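Side-chain contacts in transcriptional regulator KdgR (Pseudomonas aeruginosa, PDB 5Y6I), which probably acts as a DNA-binding transcription factor of the IclR family, regulating genes through a winged helix-turn-helix domain joined to a GAF-like C-terminal domain: residues Ala156-Glu161 and Pro215-Arg220; Ala115-Arg120 and Ala165-Glu170; Leu29-Pro34 and Ala42-Met47; Val16-Val21 and His53-Ala58; Asp24-Leu29 and Ser62-Gln67. One frame throughout, in Å; residues are numbered along the deposited sequence.

How the contacts relate
The five contacts form two groups. Contacts 1 and 2 lie in the C-terminal IclR domain, with centres about 14 Å apart; both reach the same antiparallel sheet, and a salt bridge from E161 OE1 to R168 NH1, 2.9 Å, ties them. Contacts 3, 4 and 5 share helix 18-31 in the helix-turn-helix domain. Contact 3 is about 9 Å from contact 5, and contact 5 is about 10 Å from contact 4, between centres; M47 packs on V21 and I25, and Y55 on I25. Between the groups, contacts 1 and 3 come no closer than about 12 Å at their nearest atoms, whereas contacts 2 and 4 have centres about 50 Å apart. All five touch the second subunit.

Contact 1 of 5, residues Ala156-Glu161 and Pro215-Arg220; sequences AAFLPE and PVFDAR
F158, in the last turn of helix 150-158, reaches down onto P215 and F217 at the end of strand 209-217. Its CG lies opposite the carbonyl carbon and beside the backbone N (chi1 -71°), which sends the ring from the helix toward the strand. Beyond CB, both partners lie on the same face of the ring. P215 CG covers the CD1-CE1-CZ part, with CE1 the nearest at 3.8 Å. That carbon stands over the face, 4.0 Å from the ring centroid, in a CH-pi contact displaced toward the rim. Beside it, F217 CZ comes in obliquely, 4.0 Å from both CD2 and CE2 of F158. Here the rings form an offset edge-to-face pair, centroids 5.8 Å apart and planes at 68°, with F217 presenting its edge. A proline suits position 215 because its rigid ring offers C-H groups to an aromatic face, while the flat F217 ring can turn its edge toward the F158 ring, next to the proline. V223 of the neighbouring strand touches both phenylalanines, and Y261 meets the F217 ring. Helix-on-sheet packing of this kind, with a 2-1-5-4-3 antiparallel sheet, is characteristic of the GAF-like fold of IclR C-terminal domains.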
# COMPACT_ATOMS: atom_id res chain seq x y z
N ALA A 156 -17.95 -6.76 6.34
CA ALA A 156 -18.17 -8.18 6.06
C ALA A 156 -18.23 -8.45 4.57
O ALA A 156 -17.83 -9.53 4.11
CB ALA A 156 -19.46 -8.67 6.72
N ALA A 157 -18.75 -7.50 3.80
CA ALA A 157 -18.87 -7.74 2.37
C ALA A 157 -17.50 -7.79 1.70
O ALA A 157 -17.31 -8.56 0.75
CB ALA A 157 -19.74 -6.66 1.72
N PHE A 158 -16.54 -7.00 2.19
CA PHE A 158 -15.30 -6.80 1.47
C PHE A 158 -14.06 -7.39 2.12
O PHE A 158 -13.11 -7.70 1.41
CB PHE A 158 -15.09 -5.30 1.22
CG PHE A 158 -16.03 -4.74 0.21
CD1 PHE A 158 -17.29 -4.28 0.59
CD2 PHE A 158 -15.70 -4.72 -1.13
CE1 PHE A 158 -18.17 -3.78 -0.35
CE2 PHE A 158 -16.58 -4.23 -2.08
CZ PHE A 158 -17.82 -3.75 -1.68
N LEU A 159 -14.04 -7.60 3.43
CA LEU A 159 -12.87 -8.22 4.04
C LEU A 159 -12.90 -9.72 3.90
O LEU A 159 -13.96 -10.32 3.69
CB LEU A 159 -12.77 -7.86 5.52
CG LEU A 159 -12.56 -6.38 5.74
CD1 LEU A 159 -13.42 -6.02 6.88
CD2 LEU A 159 -11.05 -6.03 5.87
N PRO A 160 -11.74 -10.37 4.03
CA PRO A 160 -11.73 -11.83 4.06
C PRO A 160 -12.66 -12.40 5.12
O PRO A 160 -12.91 -11.78 6.16
CB PRO A 160 -10.26 -12.16 4.35
CG PRO A 160 -9.52 -11.03 3.87
CD PRO A 160 -10.37 -9.85 4.18
N GLU A 161 -13.17 -13.58 4.83
CA GLU A 161 -14.01 -14.29 5.78
C GLU A 161 -13.27 -14.55 7.07
O GLU A 161 -13.87 -14.55 8.15
CB GLU A 161 -14.52 -15.58 5.13
CG GLU A 161 -14.75 -16.77 6.04
CD GLU A 161 -15.91 -16.54 7.00
OE1 GLU A 161 -16.72 -15.61 6.79
OE2 GLU A 161 -16.01 -17.33 7.97
N PRO A 215 -17.36 1.54 0.91
CA PRO A 215 -15.97 1.27 1.31
C PRO A 215 -14.96 2.16 0.59
O PRO A 215 -15.17 2.62 -0.54
CB PRO A 215 -15.77 -0.19 0.89
CG PRO A 215 -16.66 -0.33 -0.34
CD PRO A 215 -17.87 0.54 -0.05
N VAL A 216 -13.82 2.34 1.27
CA VAL A 216 -12.67 3.10 0.77
C VAL A 216 -11.47 2.16 0.65
O VAL A 216 -11.14 1.45 1.61
CB VAL A 216 -12.35 4.29 1.68
CG1 VAL A 216 -11.18 5.08 1.12
CG2 VAL A 216 -13.62 5.19 1.89
N PHE A 217 -10.81 2.18 -0.51
CA PHE A 217 -9.74 1.26 -0.86
C PHE A 217 -8.39 1.97 -0.92
O PHE A 217 -8.32 3.16 -1.25
CB PHE A 217 -10.01 0.60 -2.21
CG PHE A 217 -11.31 -0.12 -2.29
CD1 PHE A 217 -11.45 -1.39 -1.75
CD2 PHE A 217 -12.42 0.47 -2.88
CE1 PHE A 217 -12.67 -2.07 -1.81
CE2 PHE A 217 -13.64 -0.20 -2.95
CZ PHE A 217 -13.76 -1.46 -2.41
N ASP A 218 -7.32 1.22 -0.66
CA ASP A 218 -5.99 1.80 -0.83
C ASP A 218 -5.46 1.44 -2.21
O ASP A 218 -6.12 0.78 -3.02
CB ASP A 218 -5.04 1.37 0.30
CG ASP A 218 -4.76 -0.13 0.34
OD1 ASP A 218 -5.25 -0.88 -0.55
OD2 ASP A 218 -4.04 -0.57 1.28
N ALA A 219 -4.25 1.94 -2.48
CA ALA A 219 -3.58 1.66 -3.74
C ALA A 219 -3.65 0.19 -4.11
O ALA A 219 -3.83 -0.15 -5.29
CB ALA A 219 -2.12 2.11 -3.66
N ARG A 220 -3.49 -0.70 -3.14
CA ARG A 220 -3.41 -2.13 -3.45
C ARG A 220 -4.78 -2.79 -3.45
O ARG A 220 -4.86 -4.01 -3.62
CB ARG A 220 -2.47 -2.83 -2.47
CG ARG A 220 -1.23 -2.00 -2.13
CD ARG A 220 -0.17 -2.84 -1.50
NE ARG A 220 -0.04 -4.03 -2.30
CZ ARG A 220 1.08 -4.40 -2.91
NH1 ARG A 220 2.20 -3.70 -2.77
NH2 ARG A 220 1.08 -5.50 -3.64

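Contact 2 of 5, residues Ala115-Arg120 and Ala165-Glu170; sequences AVWGNR and AELREE
W117 swings its indole away from its own backbone N (chi1 -177°), and L167 holds CG between its N and carbonyl carbon (chi1 60°); these settings send the two side chains at each other from opposite directions. The meeting falls on the benzo part of the indole. L167 CD2 lies 3.4 Å from W117 CZ2 and 3.5 Å from W117 CH2, while the other branch, CD1, comes to 3.9 Å from W117 CH2. The leucine comes to the ring obliquely. L167 CD2 also touches the main chain where the strand gives way to a turn, 4.0 Å from R120 C. A branched leucine suits this place on helix 162-171, since one methyl can touch both the indole and the turn while the second stays on the indole.

Behind the pair, L146 touches both W117 and L167, F155 meets the indole at an angle, and V131 of the second subunit packs against W117. The contact thereby joins the end of strand 111-118, where the chain turns toward strand 121-128, to helix 162-171 near the subunit boundary.

Between the two segments, opposite charges approach but do not touch. R120 NH1 is 5.5 Å from E170 OE1 and 5.9 Å from E166 OE2, too far for a salt bridge, although they may attract weakly at the exposed surface. The chemistry is therefore essentially apolar: the contact is van der Waals packing at the surface, which gains from the partial removal of indole and leucine from solvent, without the directional demands of a polar bond.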
# COMPACT_ATOMS: atom_id res chain seq x y z
N ALA A 115 -15.02 4.89 9.54
CA ALA A 115 -14.67 3.77 10.39
C ALA A 115 -13.57 2.95 9.72
O ALA A 115 -13.52 2.85 8.49
CB ALA A 115 -15.87 2.88 10.66
N VAL A 116 -12.70 2.39 10.55
CA VAL A 116 -11.68 1.43 10.12
C VAL A 116 -11.86 0.14 10.91
O VAL A 116 -12.63 0.08 11.87
CB VAL A 116 -10.25 1.97 10.32
CG1 VAL A 116 -10.08 3.35 9.62
CG2 VAL A 116 -9.94 2.05 11.83
N TRP A 117 -11.13 -0.89 10.50
CA TRP A 117 -11.28 -2.23 11.08
C TRP A 117 -10.24 -2.44 12.18
O TRP A 117 -9.03 -2.40 11.92
CB TRP A 117 -11.17 -3.29 9.99
CG TRP A 117 -11.37 -4.69 10.46
CD1 TRP A 117 -10.39 -5.63 10.72
CD2 TRP A 117 -12.62 -5.31 10.79
NE1 TRP A 117 -10.97 -6.80 11.14
CE2 TRP A 117 -12.33 -6.63 11.19
CE3 TRP A 117 -13.94 -4.89 10.74
CZ2 TRP A 117 -13.33 -7.53 11.56
CZ3 TRP A 117 -14.94 -5.78 11.11
CH2 TRP A 117 -14.63 -7.09 11.52
N GLY A 118 -10.71 -2.64 13.41
CA GLY A 118 -9.85 -2.82 14.54
C GLY A 118 -10.08 -4.17 15.19
O GLY A 118 -10.93 -4.96 14.76
N ASN A 119 -9.35 -4.45 16.25
CA ASN A 119 -9.49 -5.72 16.94
C ASN A 119 -10.92 -6.09 17.35
O ASN A 119 -11.16 -7.22 17.71
CB ASN A 119 -8.59 -5.77 18.14
CG ASN A 119 -8.90 -4.70 19.12
OD1 ASN A 119 -9.71 -3.84 18.85
ND2 ASN A 119 -8.24 -4.73 20.26
N ARG A 120 -11.85 -5.15 17.33
CA ARG A 120 -13.22 -5.48 17.68
C ARG A 120 -14.18 -5.20 16.58
O ARG A 120 -15.36 -5.18 16.82
CB ARG A 120 -13.69 -4.73 18.91
CG ARG A 120 -12.82 -4.90 20.13
CD ARG A 120 -12.99 -6.26 20.78
NE ARG A 120 -11.90 -6.53 21.71
CZ ARG A 120 -11.12 -7.60 21.66
NH1 ARG A 120 -11.30 -8.50 20.71
NH2 ARG A 120 -10.15 -7.76 22.55
N ALA A 165 -14.83 -13.70 10.96
CA ALA A 165 -15.66 -14.80 11.42
C ALA A 165 -15.69 -14.91 12.94
O ALA A 165 -16.74 -15.16 13.53
CB ALA A 165 -15.18 -16.11 10.79
N GLU A 166 -14.54 -14.73 13.60
CA GLU A 166 -14.51 -14.95 15.04
C GLU A 166 -15.43 -13.99 15.77
O GLU A 166 -16.31 -14.41 16.53
CB GLU A 166 -13.09 -14.84 15.59
CG GLU A 166 -13.08 -14.81 17.13
CD GLU A 166 -11.70 -14.62 17.72
OE1 GLU A 166 -11.20 -15.58 18.36
OE2 GLU A 166 -11.12 -13.51 17.54
N LEU A 167 -15.26 -12.68 15.54
CA LEU A 167 -16.15 -11.73 16.19
C LEU A 167 -17.58 -11.93 15.74
O LEU A 167 -18.51 -11.80 16.55
CB LEU A 167 -15.68 -10.28 15.98
CG LEU A 167 -15.53 -9.56 14.63
CD1 LEU A 167 -16.75 -8.70 14.33
CD2 LEU A 167 -14.28 -8.70 14.63
N ARG A 168 -17.79 -12.30 14.46
CA ARG A 168 -19.14 -12.65 14.03
C ARG A 168 -19.69 -13.83 14.83
O ARG A 168 -20.89 -13.86 15.15
CB ARG A 168 -19.17 -12.98 12.54
CG ARG A 168 -20.55 -13.48 12.10
CD ARG A 168 -20.54 -13.95 10.67
NE ARG A 168 -20.05 -15.31 10.65
CZ ARG A 168 -19.25 -15.82 9.71
NH1 ARG A 168 -18.82 -15.07 8.70
NH2 ARG A 168 -18.87 -17.07 9.81
N GLU A 169 -18.84 -14.80 15.17
CA GLU A 169 -19.29 -15.92 15.98
C GLU A 169 -19.50 -15.51 17.43
O GLU A 169 -20.38 -16.07 18.11
CB GLU A 169 -18.30 -17.07 15.87
CG GLU A 169 -18.35 -17.77 14.52
CD GLU A 169 -17.08 -18.52 14.20
OE1 GLU A 169 -16.96 -18.99 13.05
OE2 GLU A 169 -16.21 -18.63 15.09
N GLU A 170 -18.72 -14.57 17.95
CA GLU A 170 -19.02 -14.05 19.28
C GLU A 170 -20.35 -13.31 19.29
O GLU A 170 -21.03 -13.28 20.32
CB GLU A 170 -17.90 -13.12 19.75
CG GLU A 170 -16.55 -13.78 19.90
CD GLU A 170 -15.48 -12.79 20.34
OE1 GLU A 170 -15.84 -11.64 20.68
OE2 GLU A 170 -14.29 -13.17 20.36

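Contact 3 of 5, residues Leu29-Pro34 and Ala42-Met47; sequences LAELSP and AEHVGM
H44 meets E31 at its edge and L32 at its face. H44 NE2 donates to E31 OE2 over 3.2 Å, and the bond is moderately bent, with an N-H...O angle of 146°. The glutamate oxygen lies near the imidazole plane, somewhat tilted from it. The carboxylate, in contrast, is approached from above, the donor standing 59° out of its plane. The E31 chain, extended past CG (chi2 -179°), passes the ring edge, CB 3.9 Å from H44 NE2, and sets its carboxylate beside the N-H. Over one ring face sits L32 CD2, 4.1 Å above the centroid and almost on the ring normal, a CH-pi contact. The other methyl, L32 CD1, lies 4.1 Å from H44 CB, so the leucine lines the histidine from its root to its ring. Histidine suits the place by offering both an N-H donor and a flat face, and the nearby carboxylate would be expected to favour its protonated form.

Helix 38-45 is the first of the two helices of the helix-turn-helix, and the contact fastens its C-terminal end to that of helix 18-31.

Both helices end close to the contact. L32 is placed by an inverse gamma turn, centred on it, that leads out of helix 18-31. On the other side G46 leaves helical geometry with positive phi, a conformation easy for glycine, and M47 N bonds to A42 O. Farther out, A28 packs against H44, while R40 and L41 touch L32. Beyond the turn, S33 and P34 pack on D89 and S90 of the second subunit.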
# COMPACT_ATOMS: atom_id res chain seq x y z
N LEU A 29 5.28 5.37 -18.80
CA LEU A 29 6.08 4.16 -18.71
C LEU A 29 5.47 3.21 -17.68
O LEU A 29 5.27 2.03 -17.97
CB LEU A 29 7.53 4.53 -18.38
CG LEU A 29 8.69 3.53 -18.44
CD1 LEU A 29 9.08 3.20 -19.87
CD2 LEU A 29 9.90 4.08 -17.69
N ALA A 30 5.12 3.74 -16.50
CA ALA A 30 4.45 2.93 -15.48
C ALA A 30 3.14 2.34 -16.00
O ALA A 30 2.80 1.19 -15.72
CB ALA A 30 4.19 3.77 -14.24
N GLU A 31 2.39 3.16 -16.72
CA GLU A 31 1.14 2.75 -17.29
C GLU A 31 1.34 1.66 -18.31
O GLU A 31 0.45 0.88 -18.56
CB GLU A 31 0.46 3.94 -17.96
CG GLU A 31 -0.53 4.67 -17.07
CD GLU A 31 -1.20 5.82 -17.77
OE1 GLU A 31 -0.90 6.97 -17.42
OE2 GLU A 31 -2.04 5.59 -18.65
N LEU A 32 2.52 1.58 -18.90
CA LEU A 32 2.76 0.58 -19.91
C LEU A 32 3.35 -0.69 -19.37
O LEU A 32 4.42 -1.10 -19.74
CB LEU A 32 3.55 1.14 -21.09
CG LEU A 32 2.76 2.09 -21.99
CD1 LEU A 32 3.63 2.73 -23.04
CD2 LEU A 32 1.59 1.43 -22.66
N SER A 33 2.59 -1.31 -18.50
CA SER A 33 2.92 -2.58 -17.93
C SER A 33 4.35 -2.61 -17.47
O SER A 33 4.80 -1.69 -16.82
CB SER A 33 2.64 -3.67 -18.96
OG SER A 33 2.33 -4.88 -18.33
N PRO A 34 5.05 -3.66 -17.84
CA PRO A 34 6.41 -3.91 -17.42
C PRO A 34 7.47 -3.53 -18.40
O PRO A 34 8.57 -3.21 -17.99
CB PRO A 34 6.38 -5.42 -17.32
CG PRO A 34 5.41 -5.84 -18.35
CD PRO A 34 4.37 -4.78 -18.40
N ALA A 42 5.64 6.76 -27.11
CA ALA A 42 5.31 8.08 -27.64
C ALA A 42 3.85 8.16 -28.06
O ALA A 42 3.23 9.23 -27.97
CB ALA A 42 6.23 8.42 -28.81
N GLU A 43 3.28 7.04 -28.50
CA GLU A 43 1.86 7.02 -28.83
C GLU A 43 1.00 7.15 -27.58
O GLU A 43 -0.11 7.70 -27.64
CB GLU A 43 1.53 5.73 -29.59
CG GLU A 43 0.05 5.49 -29.86
CD GLU A 43 -0.17 4.33 -30.82
OE1 GLU A 43 -0.03 4.55 -32.04
OE2 GLU A 43 -0.46 3.21 -30.34
N HIS A 44 1.48 6.67 -26.44
CA HIS A 44 0.72 6.80 -25.21
C HIS A 44 0.68 8.26 -24.75
O HIS A 44 -0.40 8.85 -24.62
CB HIS A 44 1.29 5.90 -24.13
CG HIS A 44 0.25 5.34 -23.20
ND1 HIS A 44 -0.85 4.64 -23.66
CD2 HIS A 44 0.14 5.39 -21.86
CE1 HIS A 44 -1.59 4.28 -22.63
NE2 HIS A 44 -1.01 4.72 -21.52
N VAL A 45 1.85 8.87 -24.53
CA VAL A 45 1.90 10.27 -24.10
C VAL A 45 1.69 11.27 -25.22
O VAL A 45 1.83 12.47 -24.96
CB VAL A 45 3.24 10.71 -23.48
CG1 VAL A 45 3.64 9.82 -22.39
CG2 VAL A 45 4.33 10.71 -24.52
N GLY A 46 1.43 10.83 -26.44
CA GLY A 46 1.17 11.76 -27.54
C GLY A 46 2.25 12.78 -27.83
O GLY A 46 1.93 13.95 -28.04
N MET A 47 3.50 12.37 -27.88
CA MET A 47 4.59 13.24 -28.30
C MET A 47 5.41 12.58 -29.38
O MET A 47 5.37 11.35 -29.55
CB MET A 47 5.47 13.60 -27.10
CG MET A 47 4.68 13.95 -25.88
SD MET A 47 5.72 14.57 -24.55
CE MET A 47 6.76 13.14 -24.28

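Contact 4 of 5, residues Val16-Val21 and His53-Ala58; sequences VRSAEV and HRYLQA
V21 and Y55 mark the closest approach of the two backbones, 8.0 Å between their CA atoms. Both residues sit in regular helix: V21 in the first turns of helix 18-31, Y55 midway along helix 49-61. Each points its CB toward the other segment, and the gap is filled by the tyrosine ring. With CG opposite its carbonyl carbon (chi1 -75°), Y55 reaches across to the start of helix 18-31. V21 CG1 lies over one ring face, 3.6 Å from the centroid and displaced toward the rim above CE2 and CZ, in a CH-pi contact. S18 OG approaches a different part of the ring, standing at the edge in its plane, 3.2 Å from Y55 CE2. The two hydroxyls remain apart, S18 OG to Y55 OH being 3.7 Å. A beta-branched valine can present one methyl to a ring face, and the small serine fits beside the ring's rim. A19 of the second subunit packs on Y55, placing the pair at the dimer interface. Packing of the first helix against helix 49-61, the position of the recognition helix in this family, is characteristic of the winged helix-turn-helix domain.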
# COMPACT_ATOMS: atom_id res chain seq x y z
N VAL A 16 11.94 25.13 -16.64
CA VAL A 16 10.72 25.44 -17.36
C VAL A 16 9.89 24.17 -17.64
O VAL A 16 9.81 23.28 -16.79
CB VAL A 16 11.03 26.20 -18.68
CG1 VAL A 16 11.49 27.61 -18.37
CG2 VAL A 16 12.09 25.47 -19.50
N ARG A 17 9.30 24.13 -18.84
CA ARG A 17 8.34 23.10 -19.25
C ARG A 17 8.87 21.67 -19.10
O ARG A 17 8.07 20.73 -18.98
CB ARG A 17 7.93 23.38 -20.71
CG ARG A 17 7.62 22.16 -21.58
CD ARG A 17 6.23 21.62 -21.31
NE ARG A 17 5.29 22.70 -21.05
CZ ARG A 17 3.97 22.54 -20.93
NH1 ARG A 17 3.45 21.33 -21.05
NH2 ARG A 17 3.19 23.59 -20.70
N SER A 18 10.19 21.50 -19.08
CA SER A 18 10.77 20.17 -19.23
C SER A 18 10.46 19.25 -18.06
O SER A 18 10.47 18.02 -18.22
CB SER A 18 12.28 20.31 -19.42
OG SER A 18 12.96 19.10 -19.13
N ALA A 19 10.19 19.80 -16.88
CA ALA A 19 9.87 18.96 -15.73
C ALA A 19 8.59 18.17 -15.98
O ALA A 19 8.50 16.99 -15.62
CB ALA A 19 9.74 19.81 -14.47
N GLU A 20 7.59 18.82 -16.59
CA GLU A 20 6.32 18.15 -16.85
C GLU A 20 6.51 16.97 -17.78
O GLU A 20 6.11 15.84 -17.46
CB GLU A 20 5.33 19.14 -17.45
CG GLU A 20 3.89 18.76 -17.23
CD GLU A 20 3.00 19.97 -17.02
OE1 GLU A 20 3.20 20.99 -17.71
OE2 GLU A 20 2.11 19.90 -16.15
N VAL A 21 7.13 17.21 -18.94
CA VAL A 21 7.30 16.16 -19.94
C VAL A 21 8.08 14.99 -19.37
O VAL A 21 7.75 13.83 -19.63
CB VAL A 21 7.96 16.76 -21.20
CG1 VAL A 21 9.33 17.25 -20.88
CG2 VAL A 21 8.00 15.74 -22.31
N HIS A 53 12.53 9.74 -27.00
CA HIS A 53 13.86 9.13 -26.89
C HIS A 53 14.84 10.04 -26.15
O HIS A 53 15.65 9.56 -25.36
CB HIS A 53 14.42 8.78 -28.26
CG HIS A 53 15.86 8.39 -28.21
ND1 HIS A 53 16.28 7.11 -27.95
CD2 HIS A 53 16.99 9.14 -28.31
CE1 HIS A 53 17.60 7.07 -27.92
NE2 HIS A 53 18.05 8.29 -28.14
N ARG A 54 14.77 11.36 -26.38
CA ARG A 54 15.69 12.27 -25.72
C ARG A 54 15.48 12.26 -24.21
O ARG A 54 16.45 12.12 -23.45
CB ARG A 54 15.54 13.69 -26.27
CG ARG A 54 16.84 14.47 -26.23
CD ARG A 54 16.81 15.71 -27.10
NE ARG A 54 16.08 15.52 -28.36
CZ ARG A 54 15.07 16.30 -28.74
NH1 ARG A 54 14.69 17.30 -27.96
NH2 ARG A 54 14.45 16.08 -29.90
N TYR A 55 14.23 12.39 -23.77
CA TYR A 55 13.94 12.41 -22.33
C TYR A 55 14.08 11.03 -21.71
O TYR A 55 14.40 10.93 -20.52
CB TYR A 55 12.55 12.98 -22.06
CG TYR A 55 12.44 14.48 -22.21
CD1 TYR A 55 12.15 15.04 -23.44
CD2 TYR A 55 12.64 15.32 -21.13
CE1 TYR A 55 12.06 16.41 -23.59
CE2 TYR A 55 12.56 16.69 -21.27
CZ TYR A 55 12.26 17.23 -22.51
OH TYR A 55 12.16 18.59 -22.67
N LEU A 56 13.83 9.97 -22.47
CA LEU A 56 14.13 8.62 -21.99
C LEU A 56 15.57 8.54 -21.50
O LEU A 56 15.83 8.11 -20.38
CB LEU A 56 13.86 7.58 -23.08
CG LEU A 56 12.50 6.86 -23.02
CD1 LEU A 56 12.27 5.92 -24.20
CD2 LEU A 56 12.35 6.07 -21.70
N GLN A 57 16.52 9.00 -22.33
CA GLN A 57 17.93 8.99 -21.95
C GLN A 57 18.15 9.61 -20.58
O GLN A 57 18.83 9.02 -19.72
CB GLN A 57 18.76 9.71 -23.02
CG GLN A 57 18.64 9.11 -24.41
CD GLN A 57 18.85 7.61 -24.41
OE1 GLN A 57 17.89 6.84 -24.57
NE2 GLN A 57 20.09 7.18 -24.25
N ALA A 58 17.57 10.79 -20.33
CA ALA A 58 17.70 11.42 -19.01
C ALA A 58 17.13 10.52 -17.91
O ALA A 58 17.77 10.32 -16.87
CB ALA A 58 16.99 12.77 -19.00

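Contact 5 of 5, residues Asp24-Leu29 and Ser62-Gln67; sequences DILKAL and SGFAVQ
F64 turns its ring toward L26, but the leucine approaches neither squarely over a face nor at the edge: L26 CD2 comes in obliquely, 3.7 Å from F64 CD2 and 4.2 Å from F64 CE2. S62 CB, from the phenylalanine's own segment, lies in the ring plane at the edge. The carbonyl of F64 takes the other branch of the same leucine, L26 CD1 resting 3.6 Å from F64 O in an ordinary van der Waals contact. L26 thus straddles ring and backbone, its CG set trans to N about the first side-chain bond (chi1 178°). One turn further along the helix, L29 CD2 meets A65 CB at 3.6 Å. The small alanine allows the strand to come close to helix 18-31, whereas two branched leucines spaced three residues apart give that helix an apolar stripe facing it.

Here the helix-turn-helix core meets its wing, the two-stranded hairpin of 65-67 and 74-76. Helix 49-61 ends in a Schellman motif at G63, whose positive phi is readily adopted by a residue without a side chain, and the chain then turns through F64 into the first wing strand.

Further out, L76 on the second wing strand touches both L26 and L29, while L59 packs on A65 and is bonded to it through the backbone. The second subunit joins in as well: its S62 OG is hydrogen-bonded to D24 OD1, F64 of that subunit packs on L26, and T23 of that subunit packs on F64.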
# COMPACT_ATOMS: atom_id res chain seq x y z
N ASP A 24 5.66 13.26 -17.03
CA ASP A 24 4.60 12.78 -17.91
C ASP A 24 5.05 11.53 -18.66
O ASP A 24 4.24 10.63 -18.92
CB ASP A 24 4.17 13.87 -18.89
CG ASP A 24 3.38 15.01 -18.21
OD1 ASP A 24 2.81 14.81 -17.11
OD2 ASP A 24 3.32 16.11 -18.82
N ILE A 25 6.33 11.44 -19.00
CA ILE A 25 6.84 10.22 -19.62
C ILE A 25 6.94 9.10 -18.59
O ILE A 25 6.57 7.95 -18.86
CB ILE A 25 8.19 10.50 -20.30
CG1 ILE A 25 7.98 11.40 -21.51
CG2 ILE A 25 8.85 9.19 -20.71
CD1 ILE A 25 9.27 11.81 -22.19
N LEU A 26 7.45 9.41 -17.39
CA LEU A 26 7.55 8.40 -16.36
C LEU A 26 6.17 7.83 -16.04
O LEU A 26 6.02 6.63 -15.80
CB LEU A 26 8.20 8.99 -15.12
CG LEU A 26 8.38 8.15 -13.86
CD1 LEU A 26 9.36 7.00 -14.07
CD2 LEU A 26 8.86 9.06 -12.72
N LYS A 27 5.16 8.68 -16.07
CA LYS A 27 3.81 8.23 -15.76
C LYS A 27 3.30 7.28 -16.83
O LYS A 27 2.56 6.34 -16.53
CB LYS A 27 2.88 9.44 -15.61
CG LYS A 27 1.41 9.09 -15.43
CD LYS A 27 0.49 10.25 -15.79
CE LYS A 27 0.56 11.36 -14.76
NZ LYS A 27 -0.52 12.38 -14.93
N ALA A 28 3.67 7.50 -18.08
CA ALA A 28 3.19 6.60 -19.11
C ALA A 28 4.02 5.33 -19.22
O ALA A 28 3.51 4.31 -19.71
CB ALA A 28 3.18 7.29 -20.46
N LEU A 29 5.28 5.37 -18.80
CA LEU A 29 6.08 4.16 -18.71
C LEU A 29 5.47 3.21 -17.68
O LEU A 29 5.27 2.03 -17.97
CB LEU A 29 7.53 4.53 -18.38
CG LEU A 29 8.69 3.53 -18.44
CD1 LEU A 29 9.08 3.20 -19.87
CD2 LEU A 29 9.90 4.08 -17.69
N SER A 62 19.02 9.10 -14.64
CA SER A 62 18.56 9.34 -13.27
C SER A 62 18.12 8.06 -12.55
O SER A 62 17.71 8.14 -11.38
CB SER A 62 17.42 10.35 -13.29
OG SER A 62 16.37 9.90 -14.13
N GLY A 63 18.20 6.90 -13.19
CA GLY A 63 17.76 5.66 -12.60
C GLY A 63 16.26 5.45 -12.59
O GLY A 63 15.80 4.39 -12.16
N PHE A 64 15.49 6.44 -13.05
CA PHE A 64 14.04 6.33 -13.05
C PHE A 64 13.53 5.39 -14.13
O PHE A 64 12.36 4.98 -14.07
CB PHE A 64 13.41 7.72 -13.17
CG PHE A 64 13.23 8.43 -11.84
CD1 PHE A 64 14.24 9.19 -11.31
CD2 PHE A 64 12.06 8.30 -11.12
CE1 PHE A 64 14.09 9.82 -10.09
CE2 PHE A 64 11.91 8.93 -9.90
CZ PHE A 64 12.94 9.69 -9.39
N ALA A 65 14.39 5.01 -15.08
CA ALA A 65 14.02 4.05 -16.11
C ALA A 65 15.24 3.21 -16.46
O ALA A 65 16.38 3.59 -16.19
CB ALA A 65 13.45 4.75 -17.34
N VAL A 66 14.98 2.05 -17.07
CA VAL A 66 16.04 1.17 -17.56
C VAL A 66 15.62 0.62 -18.91
O VAL A 66 14.45 0.64 -19.29
CB VAL A 66 16.36 0.01 -16.58
CG1 VAL A 66 17.14 0.52 -15.38
CG2 VAL A 66 15.08 -0.70 -16.12
N GLN A 67 16.61 0.12 -19.65
CA GLN A 67 16.40 -0.52 -20.94
C GLN A 67 16.99 -1.92 -20.82
O GLN A 67 18.14 -2.07 -20.39
CB GLN A 67 17.06 0.29 -22.07
CG GLN A 67 16.67 -0.16 -23.47
CD GLN A 67 17.22 0.73 -24.59
OE1 GLN A 67 16.71 0.71 -25.72
NE2 GLN A 67 18.25 1.51 -24.28